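Local structure of flavodoxin (5VEG) at residues A[83-94]-A[124-135]. The protein binds flavin mononucleotide and probably serves as a low-potential electron donor to redox enzymes, in association with a bacterial microcompartment. Residues are numbered along the deposited sequence; the frame is centred on the assembly and turned at random.
Sequences VCAYTYDEGAMP and YGEYFNTTVDHF. With FMN (flavin mononucleotide), chain D.
Thr87 and Thr131 slide past each other in opposite directions where the loop after strand 80-85, the middle strand of the parallel sheet of the flavodoxin fold, meets helix 130-141; the pairing illustrates how a loop and the turn leading into a helix together line the isoalloxazine part of the FMN pocket. From CB to its tips, Thr87 serves flavin and helix together. Thr87 CB lies 3.6 Å from FMN N3. With OG1 beside the backbone N (chi1 -57°), CG2 is left anti to it and packs against Thr130 OG1 and over the flavin face at N3. Thr87 OG1 accepts the N-H of Thr131, 2.9 Å from N and nearly straight at 167°. It also donates to a water that donates to Ala85 O and Asn129 OD1; Asn129 ND2 is hydrogen-bonded to Ile153 O. Thr131 OG1 repays the loop by donating to Tyr86 O. Tyr127 O takes the N3 hydrogen, Asn129 N reaches O2 and Gly91 N reaches O4. Tyr124 stacks on the opposite flavin face, FMN N5 standing 3.3 Å above its ring centre; a serine here would probably leave that face without its aromatic cover. Farther along the helix, Phe135 receives strand residue Val83 in a CH-pi contact, Val83 CG1 lying 3.7 Å from the Phe135 centroid, 5° off the normal.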
ATOM      1  N   VAL A  83       0.713   0.496   1.682  1.00 26.60           N
ATOM      2  CA  VAL A  83       1.785  -0.338   1.132  1.00 26.28           C
ATOM      3  C   VAL A  83       1.455  -0.689  -0.319  1.00 29.14           C
ATOM      4  O   VAL A  83       0.355  -1.173  -0.620  1.00 22.35           O
ATOM      5  CB  VAL A  83       1.996  -1.622   1.958  1.00 26.12           C
ATOM      6  CG1 VAL A  83       3.091  -2.473   1.345  1.00 27.24           C
ATOM      7  CG2 VAL A  83       2.349  -1.285   3.435  1.00 23.35           C
ATOM      8  N   CYS A  84       2.412  -0.459  -1.211  1.00 27.84           N
ATOM      9  CA  CYS A  84       2.304  -0.843  -2.613  1.00 28.97           C
ATOM     10  C   CYS A  84       3.462  -1.785  -2.912  1.00 33.72           C
ATOM     11  O   CYS A  84       4.614  -1.354  -2.935  1.00 29.90           O
ATOM     12  CB  CYS A  84       2.340   0.379  -3.535  1.00 21.73           C
ATOM     13  SG  CYS A  84       1.054   1.638  -3.236  1.00 30.43           S
ATOM     14  N   ALA A  85       3.181  -3.069  -3.149  1.00 26.22           N
ATOM     15  CA  ALA A  85       4.271  -4.030  -3.250  1.00 27.22           C
ATOM     16  C   ALA A  85       3.944  -5.139  -4.238  1.00 27.93           C
ATOM     17  O   ALA A  85       2.789  -5.553  -4.374  1.00 24.86           O
ATOM     18  CB  ALA A  85       4.602  -4.659  -1.895  1.00 24.81           C
ATOM     19  N   TYR A  86       4.994  -5.654  -4.881  1.00 26.31           N
ATOM     20  CA  TYR A  86       4.845  -6.689  -5.897  1.00 23.12           C
ATOM     21  C   TYR A  86       4.732  -8.067  -5.254  1.00 31.34           C
ATOM     22  O   TYR A  86       4.938  -8.249  -4.048  1.00 28.07           O
ATOM     23  CB  TYR A  86       6.035  -6.672  -6.865  1.00 26.43           C
ATOM     24  CG  TYR A  86       7.367  -6.988  -6.199  1.00 28.79           C
ATOM     25  CD1 TYR A  86       7.778  -8.306  -5.999  1.00 27.60           C
ATOM     26  CD2 TYR A  86       8.210  -5.962  -5.764  1.00 30.83           C
ATOM     27  CE1 TYR A  86       9.012  -8.597  -5.379  1.00 32.16           C
ATOM     28  CE2 TYR A  86       9.433  -6.240  -5.143  1.00 30.24           C
ATOM     29  CZ  TYR A  86       9.825  -7.554  -4.955  1.00 32.18           C
ATOM     30  OH  TYR A  86      11.032  -7.829  -4.337  1.00 35.21           O
ATOM     31  N   THR A  87       4.415  -9.047  -6.097  1.00 25.31           N
ATOM     32  CA  THR A  87       4.435 -10.463  -5.775  1.00 27.85           C
ATOM     33  C   THR A  87       5.414 -11.151  -6.727  1.00 32.09           C
ATOM     34  O   THR A  87       5.482 -10.808  -7.913  1.00 29.02           O
ATOM     35  CB  THR A  87       3.032 -11.075  -5.916  1.00 26.04           C
ATOM     36  OG1 THR A  87       2.099 -10.371  -5.072  1.00 26.34           O
ATOM     37  CG2 THR A  87       3.054 -12.540  -5.536  1.00 27.20           C
ATOM     38  N   TYR A  88       6.175 -12.115  -6.212  1.00 30.67           N
ATOM     39  CA  TYR A  88       7.221 -12.777  -6.987  1.00 35.39           C
ATOM     40  C   TYR A  88       7.098 -14.289  -6.851  1.00 37.11           C
ATOM     41  O   TYR A  88       6.329 -14.795  -6.032  1.00 47.21           O
ATOM     42  CB  TYR A  88       8.615 -12.324  -6.538  1.00 35.19           C
ATOM     43  CG  TYR A  88       9.574 -12.078  -7.681  1.00 35.81           C
ATOM     44  CD1 TYR A  88       9.249 -11.197  -8.702  1.00 39.94           C
ATOM     45  CD2 TYR A  88      10.805 -12.716  -7.730  1.00 44.35           C
ATOM     46  CE1 TYR A  88      10.122 -10.965  -9.744  1.00 47.88           C
ATOM     47  CE2 TYR A  88      11.692 -12.488  -8.764  1.00 43.08           C
ATOM     48  CZ  TYR A  88      11.347 -11.612  -9.768  1.00 45.29           C
ATOM     49  OH  TYR A  88      12.222 -11.376 -10.803  1.00 54.90           O
ATOM     50  N   ASP A  89       7.849 -14.999  -7.690  1.00 44.33           N
ATOM     51  CA  ASP A  89       8.071 -16.446  -7.582  1.00 42.77           C
ATOM     52  C   ASP A  89       6.854 -17.194  -7.048  1.00 42.78           C
ATOM     53  O   ASP A  89       6.907 -17.882  -6.030  1.00 55.45           O
ATOM     54  CB  ASP A  89       9.280 -16.743  -6.702  1.00 59.14           C
ATOM     55  CG  ASP A  89      10.580 -16.555  -7.429  1.00 59.36           C
ATOM     56  OD1 ASP A  89      10.869 -17.353  -8.346  1.00 77.15           O
ATOM     57  OD2 ASP A  89      11.320 -15.624  -7.064  1.00 71.08           O
ATOM     58  N   GLU A  90       5.736 -17.027  -7.746  1.00 45.44           N
ATOM     59  CA  GLU A  90       4.516 -17.768  -7.444  1.00 45.72           C
ATOM     60  C   GLU A  90       4.035 -17.495  -6.013  1.00 40.30           C
ATOM     61  O   GLU A  90       3.962 -18.384  -5.166  1.00 42.59           O
ATOM     62  CB  GLU A  90       4.726 -19.268  -7.693  1.00 55.74           C
ATOM     63  CG  GLU A  90       5.212 -19.608  -9.111  1.00 66.05           C
ATOM     64  CD  GLU A  90       6.714 -19.376  -9.316  1.00 74.49           C
ATOM     65  OE1 GLU A  90       7.530 -20.125  -8.728  1.00 75.43           O
ATOM     66  OE2 GLU A  90       7.080 -18.437 -10.061  1.00 67.36           O
ATOM     67  N   GLY A  91       3.690 -16.236  -5.760  1.00 34.29           N
ATOM     68  CA  GLY A  91       3.065 -15.849  -4.507  1.00 32.37           C
ATOM     69  C   GLY A  91       4.004 -15.332  -3.435  1.00 34.33           C
ATOM     70  O   GLY A  91       3.545 -15.033  -2.329  1.00 35.65           O
ATOM     71  N   ALA A  92       5.293 -15.198  -3.728  1.00 29.94           N
ATOM     72  CA  ALA A  92       6.264 -14.822  -2.710  1.00 35.35           C
ATOM     73  C   ALA A  92       6.159 -13.336  -2.379  1.00 32.69           C
ATOM     74  O   ALA A  92       5.927 -12.499  -3.257  1.00 32.05           O
ATOM     75  CB  ALA A  92       7.682 -15.155  -3.181  1.00 33.94           C
ATOM     76  N   MET A  93       6.327 -13.020  -1.098  1.00 37.69           N
ATOM     77  CA  MET A  93       6.464 -11.637  -0.659  1.00 35.06           C
ATOM     78  C   MET A  93       7.815 -11.067  -1.095  1.00 30.79           C
ATOM     79  O   MET A  93       8.792 -11.804  -1.226  1.00 30.09           O
ATOM     80  CB  MET A  93       6.379 -11.560   0.860  1.00 39.35           C
ATOM     81  CG  MET A  93       5.168 -12.209   1.432  1.00 37.12           C
ATOM     82  SD  MET A  93       4.002 -10.911   1.788  1.00 42.09           S
ATOM     83  CE  MET A  93       4.994  -9.832   2.800  1.00 35.14           C
ATOM     84  N   PRO A  94       7.912  -9.749  -1.265  1.00 32.79           N
ATOM     85  CA  PRO A  94       9.233  -9.132  -1.463  1.00 33.83           C
ATOM     86  C   PRO A  94      10.140  -9.403  -0.269  1.00 36.62           C
ATOM     87  O   PRO A  94       9.777  -9.145   0.882  1.00 32.34           O
ATOM     88  CB  PRO A  94       8.908  -7.637  -1.601  1.00 33.70           C
ATOM     89  CG  PRO A  94       7.437  -7.580  -1.930  1.00 32.96           C
ATOM     90  CD  PRO A  94       6.835  -8.745  -1.223  1.00 35.49           C
ATOM     91  N   TYR A 124      -0.245 -15.343 -13.334  1.00 27.10           N
ATOM     92  CA  TYR A 124       0.007 -16.227 -12.199  1.00 26.73           C
ATOM     93  C   TYR A 124      -1.276 -16.632 -11.477  1.00 32.57           C
ATOM     94  O   TYR A 124      -1.204 -17.223 -10.395  1.00 31.49           O
ATOM     95  CB  TYR A 124       1.012 -15.576 -11.226  1.00 26.68           C
ATOM     96  CG  TYR A 124       2.366 -15.416 -11.872  1.00 30.98           C
ATOM     97  CD1 TYR A 124       3.322 -16.424 -11.782  1.00 41.64           C
ATOM     98  CD2 TYR A 124       2.659 -14.303 -12.656  1.00 30.83           C
ATOM     99  CE1 TYR A 124       4.557 -16.306 -12.411  1.00 42.35           C
ATOM    100  CE2 TYR A 124       3.889 -14.179 -13.285  1.00 35.24           C
ATOM    101  CZ  TYR A 124       4.827 -15.189 -13.165  1.00 35.00           C
ATOM    102  OH  TYR A 124       6.049 -15.062 -13.780  1.00 46.45           O
ATOM    103  N   GLY A 125      -2.436 -16.337 -12.052  1.00 34.50           N
ATOM    104  CA  GLY A 125      -3.672 -16.956 -11.594  1.00 29.39           C
ATOM    105  C   GLY A 125      -3.974 -16.656 -10.144  1.00 28.67           C
ATOM    106  O   GLY A 125      -4.061 -15.496  -9.729  1.00 31.25           O
ATOM    107  N   GLU A 126      -4.132 -17.710  -9.346  1.00 27.36           N
ATOM    108  CA  GLU A 126      -4.488 -17.518  -7.947  1.00 31.14           C
ATOM    109  C   GLU A 126      -3.344 -16.954  -7.133  1.00 33.81           C
ATOM    110  O   GLU A 126      -3.537 -16.664  -5.952  1.00 32.72           O
ATOM    111  CB  GLU A 126      -4.978 -18.832  -7.337  1.00 37.53           C
ATOM    112  CG  GLU A 126      -6.109 -19.482  -8.160  1.00 48.66           C
ATOM    113  CD  GLU A 126      -7.277 -19.987  -7.319  1.00 57.94           C
ATOM    114  OE1 GLU A 126      -7.792 -19.229  -6.461  1.00 55.31           O
ATOM    115  OE2 GLU A 126      -7.697 -21.142  -7.542  1.00 52.98           O
ATOM    116  N   TYR A 127      -2.176 -16.769  -7.734  1.00 28.96           N
ATOM    117  CA  TYR A 127      -1.068 -16.072  -7.099  1.00 29.28           C
ATOM    118  C   TYR A 127      -0.987 -14.609  -7.515  1.00 25.72           C
ATOM    119  O   TYR A 127       0.003 -13.936  -7.202  1.00 32.12           O
ATOM    120  CB  TYR A 127       0.247 -16.795  -7.409  1.00 30.73           C
ATOM    121  CG  TYR A 127       0.319 -18.131  -6.702  1.00 35.08           C
ATOM    122  CD1 TYR A 127       0.170 -18.212  -5.320  1.00 36.08           C
ATOM    123  CD2 TYR A 127       0.491 -19.309  -7.415  1.00 36.98           C
ATOM    124  CE1 TYR A 127       0.213 -19.429  -4.664  1.00 40.78           C
ATOM    125  CE2 TYR A 127       0.540 -20.532  -6.770  1.00 44.66           C
ATOM    126  CZ  TYR A 127       0.402 -20.585  -5.395  1.00 47.30           C
ATOM    127  OH  TYR A 127       0.443 -21.798  -4.761  1.00 49.03           O
ATOM    128  N   PHE A 128      -1.999 -14.106  -8.231  1.00 26.07           N
ATOM    129  CA  PHE A 128      -2.060 -12.711  -8.647  1.00 26.08           C
ATOM    130  C   PHE A 128      -2.062 -11.758  -7.457  1.00 26.42           C
ATOM    131  O   PHE A 128      -3.017 -11.731  -6.678  1.00 25.90           O
ATOM    132  CB  PHE A 128      -3.315 -12.467  -9.495  1.00 22.91           C
ATOM    133  CG  PHE A 128      -3.442 -11.050 -10.012  1.00 23.92           C
ATOM    134  CD1 PHE A 128      -2.396 -10.458 -10.706  1.00 22.67           C
ATOM    135  CD2 PHE A 128      -4.631 -10.328  -9.823  1.00 22.57           C
ATOM    136  CE1 PHE A 128      -2.508  -9.151 -11.192  1.00 27.30           C
ATOM    137  CE2 PHE A 128      -4.771  -9.032 -10.307  1.00 26.62           C
ATOM    138  CZ  PHE A 128      -3.709  -8.434 -10.992  1.00 30.59           C
ATOM    139  N   ASN A 129      -1.006 -10.967  -7.311  1.00 26.06           N
ATOM    140  CA  ASN A 129      -0.950  -9.912  -6.286  1.00 27.08           C
ATOM    141  C   ASN A 129      -1.204 -10.449  -4.876  1.00 27.13           C
ATOM    142  O   ASN A 129      -1.832  -9.789  -4.055  1.00 28.92           O
ATOM    143  CB  ASN A 129      -1.936  -8.777  -6.612  1.00 24.54           C
ATOM    144  CG  ASN A 129      -1.296  -7.686  -7.438  1.00 26.97           C
ATOM    145  OD1 ASN A 129      -0.186  -7.251  -7.136  1.00 27.30           O
ATOM    146  ND2 ASN A 129      -1.976  -7.249  -8.492  1.00 24.86           N
ATOM    147  N   THR A 130      -0.716 -11.658  -4.579  1.00 24.55           N
ATOM    148  CA  THR A 130      -0.923 -12.209  -3.241  1.00 25.29           C
ATOM    149  C   THR A 130      -0.291 -11.326  -2.161  1.00 29.00           C
ATOM    150  O   THR A 130      -0.725 -11.348  -1.007  1.00 22.45           O
ATOM    151  CB  THR A 130      -0.344 -13.622  -3.137  1.00 30.78           C
ATOM    152  OG1 THR A 130       1.043 -13.595  -3.487  1.00 46.46           O
ATOM    153  CG2 THR A 130      -1.041 -14.557  -4.071  1.00 31.49           C
ATOM    154  N   THR A 131       0.741 -10.563  -2.506  1.00 24.46           N
ATOM    155  CA  THR A 131       1.362  -9.711  -1.498  1.00 23.87           C
ATOM    156  C   THR A 131       0.384  -8.656  -0.992  1.00 30.51           C
ATOM    157  O   THR A 131       0.419  -8.286   0.192  1.00 27.91           O
ATOM    158  CB  THR A 131       2.626  -9.078  -2.078  1.00 26.06           C
ATOM    159  OG1 THR A 131       3.582 -10.114  -2.343  1.00 28.19           O
ATOM    160  CG2 THR A 131       3.242  -8.046  -1.120  1.00 25.13           C
ATOM    161  N   VAL A 132      -0.498  -8.175  -1.870  1.00 23.39           N
ATOM    162  CA  VAL A 132      -1.536  -7.239  -1.460  1.00 28.08           C
ATOM    163  C   VAL A 132      -2.424  -7.867  -0.399  1.00 28.19           C
ATOM    164  O   VAL A 132      -2.741  -7.237   0.619  1.00 28.91           O
ATOM    165  CB  VAL A 132      -2.342  -6.779  -2.691  1.00 28.92           C
ATOM    166  CG1 VAL A 132      -3.504  -5.895  -2.278  1.00 24.60           C
ATOM    167  CG2 VAL A 132      -1.416  -6.053  -3.668  1.00 20.99           C
ATOM    168  N   ASP A 133      -2.808  -9.134  -0.601  1.00 24.91           N
ATOM    169  CA  ASP A 133      -3.629  -9.835   0.381  1.00 25.05           C
ATOM    170  C   ASP A 133      -2.892 -10.010   1.699  1.00 27.26           C
ATOM    171  O   ASP A 133      -3.495  -9.880   2.774  1.00 29.69           O
ATOM    172  CB  ASP A 133      -4.051 -11.204  -0.150  1.00 28.00           C
ATOM    173  CG  ASP A 133      -4.884 -11.112  -1.405  1.00 36.42           C
ATOM    174  OD1 ASP A 133      -5.756 -10.219  -1.457  1.00 32.06           O
ATOM    175  OD2 ASP A 133      -4.667 -11.928  -2.336  1.00 34.03           O
ATOM    176  N   HIS A 134      -1.590 -10.311   1.645  1.00 24.13           N
ATOM    177  CA  HIS A 134      -0.826 -10.466   2.884  1.00 24.82           C
ATOM    178  C   HIS A 134      -0.754  -9.156   3.665  1.00 25.57           C
ATOM    179  O   HIS A 134      -0.929  -9.146   4.889  1.00 29.11           O
ATOM    180  CB  HIS A 134       0.581 -10.983   2.584  1.00 26.08           C
ATOM    181  CG  HIS A 134       0.607 -12.438   2.254  1.00 36.03           C
ATOM    182  ND1 HIS A 134       1.255 -12.940   1.145  1.00 34.19           N
ATOM    183  CD2 HIS A 134       0.035 -13.498   2.872  1.00 32.20           C
ATOM    184  CE1 HIS A 134       1.099 -14.251   1.109  1.00 35.70           C
ATOM    185  NE2 HIS A 134       0.370 -14.613   2.150  1.00 32.43           N
ATOM    186  N   PHE A 135      -0.473  -8.041   2.984  1.00 26.28           N
ATOM    187  CA  PHE A 135      -0.357  -6.785   3.721  1.00 25.49           C
ATOM    188  C   PHE A 135      -1.702  -6.316   4.244  1.00 30.62           C
ATOM    189  O   PHE A 135      -1.772  -5.729   5.334  1.00 25.41           O
ATOM    190  CB  PHE A 135       0.298  -5.703   2.865  1.00 24.45           C
ATOM    191  CG  PHE A 135       1.797  -5.699   2.969  1.00 30.30           C
ATOM    192  CD1 PHE A 135       2.430  -5.094   4.057  1.00 24.28           C
ATOM    193  CD2 PHE A 135       2.573  -6.335   2.012  1.00 26.51           C
ATOM    194  CE1 PHE A 135       3.803  -5.100   4.169  1.00 28.23           C
ATOM    195  CE2 PHE A 135       3.958  -6.350   2.115  1.00 26.88           C
ATOM    196  CZ  PHE A 135       4.577  -5.732   3.195  1.00 30.33           C
TER
HETATM  197  N1  FMN D 201       3.004 -11.410 -10.139  1.00 28.61           N
HETATM  198  C2  FMN D 201       1.968 -11.893  -9.365  1.00 26.68           C
HETATM  199  O2  FMN D 201       0.949 -11.223  -9.233  1.00 26.30           O
HETATM  200  N3  FMN D 201       2.068 -13.127  -8.757  1.00 26.36           N
HETATM  201  C4  FMN D 201       3.204 -13.893  -8.914  1.00 26.62           C
HETATM  202  O4  FMN D 201       3.266 -14.983  -8.355  1.00 30.30           O
HETATM  203  C4A FMN D 201       4.258 -13.420  -9.698  1.00 26.60           C
HETATM  204  N5  FMN D 201       5.410 -14.168  -9.872  1.00 29.94           N
HETATM  205  C5A FMN D 201       6.436 -13.654 -10.656  1.00 32.47           C
HETATM  206  C6  FMN D 201       7.611 -14.385 -10.857  1.00 41.91           C
HETATM  207  C7  FMN D 201       8.641 -13.864 -11.650  1.00 36.20           C
HETATM  208  C7M FMN D 201       9.907 -14.645 -11.872  1.00 34.70           C
HETATM  209  C8  FMN D 201       8.495 -12.620 -12.253  1.00 36.61           C
HETATM  210  C8M FMN D 201       9.601 -12.066 -13.108  1.00 35.59           C
HETATM  211  C9  FMN D 201       7.326 -11.888 -12.063  1.00 28.54           C
HETATM  212  C9A FMN D 201       6.312 -12.404 -11.258  1.00 31.14           C
HETATM  213  N10 FMN D 201       5.168 -11.660 -11.072  1.00 27.14           N
HETATM  214  C10 FMN D 201       4.143 -12.171 -10.308  1.00 28.83           C
HETATM  215  C1' FMN D 201       5.023 -10.345 -11.779  1.00 26.14           C
HETATM  216  C2' FMN D 201       5.430  -9.080 -11.035  1.00 29.21           C
HETATM  217  O2' FMN D 201       4.717  -9.022  -9.826  1.00 29.62           O
HETATM  218  C3' FMN D 201       4.959  -7.950 -11.933  1.00 31.24           C
HETATM  219  O3' FMN D 201       5.718  -7.889 -13.126  1.00 31.22           O
HETATM  220  C4' FMN D 201       5.014  -6.598 -11.251  1.00 28.19           C
HETATM  221  O4' FMN D 201       4.467  -5.644 -12.126  1.00 25.70           O
HETATM  222  C5' FMN D 201       6.453  -6.201 -10.966  1.00 29.45           C
HETATM  223  O5' FMN D 201       6.395  -5.036 -10.169  1.00 30.96           O
HETATM  224  P   FMN D 201       7.680  -4.077 -10.019  1.00 29.93           P
HETATM  225  O1P FMN D 201       7.979  -3.480 -11.376  1.00 32.54           O
HETATM  226  O2P FMN D 201       7.287  -2.977  -9.049  1.00 30.55           O
HETATM  227  O3P FMN D 201       8.871  -4.866  -9.563  1.00 29.91           O
HETATM  228  O   HOH W   1       1.582  -7.772  -5.305  1.00 25.78           O
HETATM  229  O   HOH W   2       2.872 -12.675  -1.087  1.00 33.93           O